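Local coordinates for putative PAS/PAC sensor protein (Nakamurella multipartita DSM 44233, PDB 6HMJ) that senses blue light through a flavin-binding light-oxygen-voltage (LOV) domain and mediates RNA binding and translational regulation, at residues A[206-218]-A[299-313]. Sequence-based numbering, arbitrary orientation.
Sequences PAPSTKGWTVPVT and AIRSAIANGDAVTTL. With FMN (flavin mononucleotide), chain E.
Trp213 lays its indole across Leu313, whose CB sits over one face of the six-membered ring, 3.5 Å from its centroid, in a CH-pi contact. With chi1 at 40°, CG of Trp213 lies between its own backbone N and carbonyl carbon, which turns the ring across the neighbouring strand; Thr311 O then lies at the ring edge, near its plane, 3.4 Å from CZ3. With an alanine at Trp213, Leu313 CB would probably lose its aromatic cover and this end of the strand pair its side-chain packing, the backbone bonds remaining.

That backbone is antiparallel: Trp213 and Leu313 exchange two N-H...O bonds, and Val215 and Thr311 two more. Thr214, on the other face of the sheet from Trp213, faces Thr312 in a non-hydrogen-bonded pair, yet their hydroxyls bond to each other, OG1 to OG1 at 2.9 Å. Thr214 CG2, anti to the backbone N, reaches Val310 CB at 4.0 Å, while its OG1 lies 3.9 Å from Ile300 CG1 on helix 294-305.

Strand 213-216 thus adds an edge to the PAS-fold sheet beside 310-317. Ile300 CG2 packs on the ribityl chain of FMN, and Arg301 NE makes a weak bond to phosphate O1P. Backbone bonds, the hydroxyl pair and the indole over Leu313 hold the added strand to 310-313, and through Thr214 touching Ile300 it becomes a second-shell neighbour of the cofactor.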
# COMPACT_ATOMS: atom_id res chain seq x y z
N PRO A 206 12.82 -16.39 -0.71
CA PRO A 206 14.03 -16.83 -1.40
C PRO A 206 14.42 -15.87 -2.51
O PRO A 206 13.58 -15.17 -3.09
CB PRO A 206 13.66 -18.21 -1.95
CG PRO A 206 12.17 -18.24 -1.98
CD PRO A 206 11.68 -17.30 -0.93
N ALA A 207 15.71 -15.85 -2.82
CA ALA A 207 16.22 -14.93 -3.83
C ALA A 207 15.68 -15.30 -5.21
O ALA A 207 15.41 -16.47 -5.49
CB ALA A 207 17.75 -14.96 -3.85
N PRO A 208 15.50 -14.32 -6.09
CA PRO A 208 15.03 -14.63 -7.44
C PRO A 208 15.99 -15.56 -8.17
O PRO A 208 17.14 -15.75 -7.78
CB PRO A 208 14.96 -13.25 -8.13
CG PRO A 208 14.90 -12.27 -7.01
CD PRO A 208 15.70 -12.87 -5.90
N SER A 209 15.48 -16.15 -9.25
CA SER A 209 16.30 -17.02 -10.07
C SER A 209 17.39 -16.22 -10.77
O SER A 209 17.31 -14.99 -10.91
CB SER A 209 15.44 -17.76 -11.10
OG SER A 209 16.25 -18.45 -12.03
N THR A 210 18.43 -16.92 -11.21
CA THR A 210 19.58 -16.32 -11.88
C THR A 210 19.81 -16.89 -13.27
O THR A 210 20.67 -16.38 -13.99
CB THR A 210 20.83 -16.49 -11.01
OG1 THR A 210 20.72 -15.67 -9.84
CG2 THR A 210 22.10 -16.11 -11.75
N LYS A 211 19.04 -17.89 -13.68
CA LYS A 211 19.30 -18.61 -14.92
C LYS A 211 18.61 -17.91 -16.09
O LYS A 211 17.43 -17.57 -16.00
CB LYS A 211 18.81 -20.05 -14.79
CG LYS A 211 19.27 -20.75 -13.51
CD LYS A 211 20.79 -20.74 -13.34
CE LYS A 211 21.17 -20.96 -11.88
NZ LYS A 211 22.63 -21.17 -11.69
N GLY A 212 19.36 -17.70 -17.16
CA GLY A 212 18.84 -17.09 -18.38
C GLY A 212 18.62 -18.13 -19.47
O GLY A 212 18.19 -19.25 -19.20
N TRP A 213 18.92 -17.74 -20.70
CA TRP A 213 18.66 -18.61 -21.85
C TRP A 213 19.33 -18.02 -23.09
O TRP A 213 19.89 -16.92 -23.05
CB TRP A 213 17.16 -18.80 -22.08
CG TRP A 213 16.34 -17.55 -21.88
CD1 TRP A 213 15.59 -17.24 -20.79
CD2 TRP A 213 16.21 -16.45 -22.79
NE1 TRP A 213 14.99 -16.01 -20.97
CE2 TRP A 213 15.36 -15.51 -22.19
CE3 TRP A 213 16.73 -16.17 -24.06
CZ2 TRP A 213 15.01 -14.31 -22.80
CZ3 TRP A 213 16.38 -14.98 -24.67
CH2 TRP A 213 15.53 -14.06 -24.04
N THR A 214 19.26 -18.77 -24.18
CA THR A 214 19.74 -18.35 -25.50
C THR A 214 18.80 -18.95 -26.53
O THR A 214 18.53 -20.16 -26.49
CB THR A 214 21.18 -18.82 -25.75
OG1 THR A 214 22.07 -18.19 -24.81
CG2 THR A 214 21.63 -18.47 -27.16
N VAL A 215 18.30 -18.13 -27.45
CA VAL A 215 17.33 -18.58 -28.44
C VAL A 215 17.69 -18.01 -29.80
O VAL A 215 18.37 -16.98 -29.91
CB VAL A 215 15.89 -18.16 -28.07
CG1 VAL A 215 15.51 -18.71 -26.71
CG2 VAL A 215 15.76 -16.64 -28.10
N PRO A 216 17.22 -18.65 -30.87
CA PRO A 216 17.48 -18.16 -32.22
C PRO A 216 16.55 -16.99 -32.55
O PRO A 216 15.71 -16.59 -31.75
CB PRO A 216 17.19 -19.38 -33.10
CG PRO A 216 16.17 -20.14 -32.35
CD PRO A 216 16.47 -19.92 -30.88
N VAL A 217 16.72 -16.44 -33.75
CA VAL A 217 15.94 -15.30 -34.21
C VAL A 217 15.00 -15.76 -35.31
O VAL A 217 15.43 -16.42 -36.27
CB VAL A 217 16.86 -14.17 -34.71
CG1 VAL A 217 16.04 -13.06 -35.34
CG2 VAL A 217 17.70 -13.63 -33.57
N THR A 218 13.72 -15.43 -35.16
CA THR A 218 12.69 -15.87 -36.09
C THR A 218 12.49 -14.86 -37.22
O THR A 218 13.43 -14.52 -37.94
CB THR A 218 11.34 -16.09 -35.36
OG1 THR A 218 10.82 -14.83 -34.92
CG2 THR A 218 11.53 -17.01 -34.16
N ALA A 299 26.18 -22.37 -24.88
CA ALA A 299 25.14 -22.03 -25.85
C ALA A 299 25.54 -20.84 -26.70
O ALA A 299 25.35 -20.84 -27.92
CB ALA A 299 23.82 -21.76 -25.12
N ILE A 300 26.12 -19.82 -26.07
CA ILE A 300 26.56 -18.64 -26.81
C ILE A 300 27.70 -19.01 -27.75
O ILE A 300 27.68 -18.66 -28.94
CB ILE A 300 26.98 -17.53 -25.83
CG1 ILE A 300 25.80 -17.15 -24.92
CG2 ILE A 300 27.47 -16.31 -26.59
CD1 ILE A 300 26.18 -16.31 -23.72
N ARG A 301 28.71 -19.72 -27.24
CA ARG A 301 29.83 -20.15 -28.07
C ARG A 301 29.35 -20.91 -29.30
O ARG A 301 29.79 -20.64 -30.43
CB ARG A 301 30.77 -21.03 -27.25
CG ARG A 301 31.75 -20.26 -26.38
CD ARG A 301 32.85 -21.14 -25.82
NE ARG A 301 32.50 -21.68 -24.50
CZ ARG A 301 32.00 -22.90 -24.27
NH1 ARG A 301 31.79 -23.75 -25.27
NH2 ARG A 301 31.72 -23.27 -23.03
N SER A 302 28.42 -21.85 -29.11
CA SER A 302 27.96 -22.66 -30.23
C SER A 302 27.24 -21.80 -31.27
O SER A 302 27.47 -21.95 -32.47
CB SER A 302 27.04 -23.77 -29.72
OG SER A 302 26.94 -24.82 -30.66
N ALA A 303 26.37 -20.90 -30.82
CA ALA A 303 25.67 -20.01 -31.74
C ALA A 303 26.65 -19.20 -32.57
O ALA A 303 26.54 -19.11 -33.79
CB ALA A 303 24.72 -19.09 -30.97
N ILE A 304 27.65 -18.60 -31.90
CA ILE A 304 28.64 -17.79 -32.60
C ILE A 304 29.41 -18.65 -33.59
O ILE A 304 29.58 -18.28 -34.76
CB ILE A 304 29.58 -17.11 -31.59
CG1 ILE A 304 28.82 -16.02 -30.83
CG2 ILE A 304 30.81 -16.54 -32.30
CD1 ILE A 304 29.56 -15.45 -29.64
N ALA A 305 29.90 -19.80 -33.14
CA ALA A 305 30.71 -20.66 -34.00
C ALA A 305 29.95 -21.06 -35.26
O ALA A 305 30.57 -21.33 -36.30
CB ALA A 305 31.14 -21.91 -33.24
N ASN A 306 28.63 -21.12 -35.20
CA ASN A 306 27.81 -21.52 -36.34
C ASN A 306 27.32 -20.35 -37.17
O ASN A 306 26.62 -20.56 -38.16
CB ASN A 306 26.61 -22.35 -35.85
CG ASN A 306 27.01 -23.72 -35.36
OD1 ASN A 306 27.21 -24.64 -36.15
ND2 ASN A 306 27.14 -23.86 -34.05
N GLY A 307 27.67 -19.12 -36.80
CA GLY A 307 27.18 -17.96 -37.53
C GLY A 307 25.70 -17.73 -37.39
O GLY A 307 25.08 -17.14 -38.28
N ASP A 308 25.11 -18.18 -36.28
CA ASP A 308 23.68 -18.02 -36.05
C ASP A 308 23.38 -16.65 -35.46
O ASP A 308 24.22 -16.01 -34.82
CB ASP A 308 23.17 -19.11 -35.11
CG ASP A 308 23.32 -20.50 -35.69
OD1 ASP A 308 23.44 -20.63 -36.93
OD2 ASP A 308 23.33 -21.47 -34.90
N ALA A 309 22.15 -16.20 -35.67
CA ALA A 309 21.60 -15.03 -34.99
C ALA A 309 20.79 -15.52 -33.80
O ALA A 309 19.88 -16.34 -33.96
CB ALA A 309 20.73 -14.20 -35.94
N VAL A 310 21.13 -15.02 -32.61
CA VAL A 310 20.49 -15.46 -31.38
C VAL A 310 20.28 -14.28 -30.45
O VAL A 310 20.98 -13.27 -30.53
CB VAL A 310 21.31 -16.55 -30.65
CG1 VAL A 310 21.54 -17.75 -31.55
CG2 VAL A 310 22.64 -15.98 -30.16
N THR A 311 19.31 -14.42 -29.56
CA THR A 311 19.09 -13.49 -28.46
C THR A 311 19.37 -14.23 -27.16
O THR A 311 18.90 -15.36 -26.97
CB THR A 311 17.66 -12.95 -28.47
OG1 THR A 311 17.41 -12.26 -29.70
CG2 THR A 311 17.46 -11.98 -27.30
N THR A 312 20.13 -13.59 -26.27
CA THR A 312 20.55 -14.22 -25.03
C THR A 312 20.15 -13.34 -23.85
O THR A 312 20.39 -12.13 -23.87
CB THR A 312 22.06 -14.46 -25.01
OG1 THR A 312 22.38 -15.56 -25.88
CG2 THR A 312 22.56 -14.76 -23.60
N LEU A 313 19.53 -13.96 -22.85
CA LEU A 313 19.31 -13.32 -21.56
C LEU A 313 20.32 -13.89 -20.58
O LEU A 313 20.48 -15.11 -20.48
CB LEU A 313 17.88 -13.57 -21.06
CG LEU A 313 17.52 -12.95 -19.71
CD1 LEU A 313 17.61 -11.43 -19.78
CD2 LEU A 313 16.13 -13.39 -19.27
N1 FMN E . 28.32 -12.02 -22.99
C2 FMN E . 27.79 -11.43 -21.90
O2 FMN E . 27.70 -12.08 -20.84
N3 FMN E . 27.36 -10.16 -21.91
C4 FMN E . 27.41 -9.38 -22.99
O4 FMN E . 27.00 -8.20 -22.96
C4A FMN E . 27.97 -9.95 -24.23
N5 FMN E . 28.06 -9.24 -25.37
C5A FMN E . 28.58 -9.80 -26.49
C6 FMN E . 28.66 -9.03 -27.65
C7 FMN E . 29.19 -9.57 -28.81
C7M FMN E . 29.26 -8.72 -30.06
C8 FMN E . 29.67 -10.97 -28.82
C8M FMN E . 30.25 -11.60 -30.06
C9 FMN E . 29.59 -11.74 -27.67
C9A FMN E . 29.07 -11.21 -26.49
N10 FMN E . 28.98 -11.97 -25.30
C10 FMN E . 28.43 -11.36 -24.16
C1' FMN E . 29.41 -13.37 -25.18
C2' FMN E . 30.82 -13.45 -24.64
O2' FMN E . 31.62 -12.37 -25.13
C3' FMN E . 31.43 -14.77 -25.07
O3' FMN E . 31.43 -14.84 -26.50
C4' FMN E . 30.68 -15.98 -24.53
O4' FMN E . 30.63 -15.94 -23.11
C5' FMN E . 31.42 -17.21 -25.05
O5' FMN E . 31.69 -18.14 -24.01
P FMN E . 33.17 -18.22 -23.38
O1P FMN E . 33.01 -19.29 -22.33
O2P FMN E . 34.04 -18.59 -24.56
O3P FMN E . 33.45 -16.82 -22.88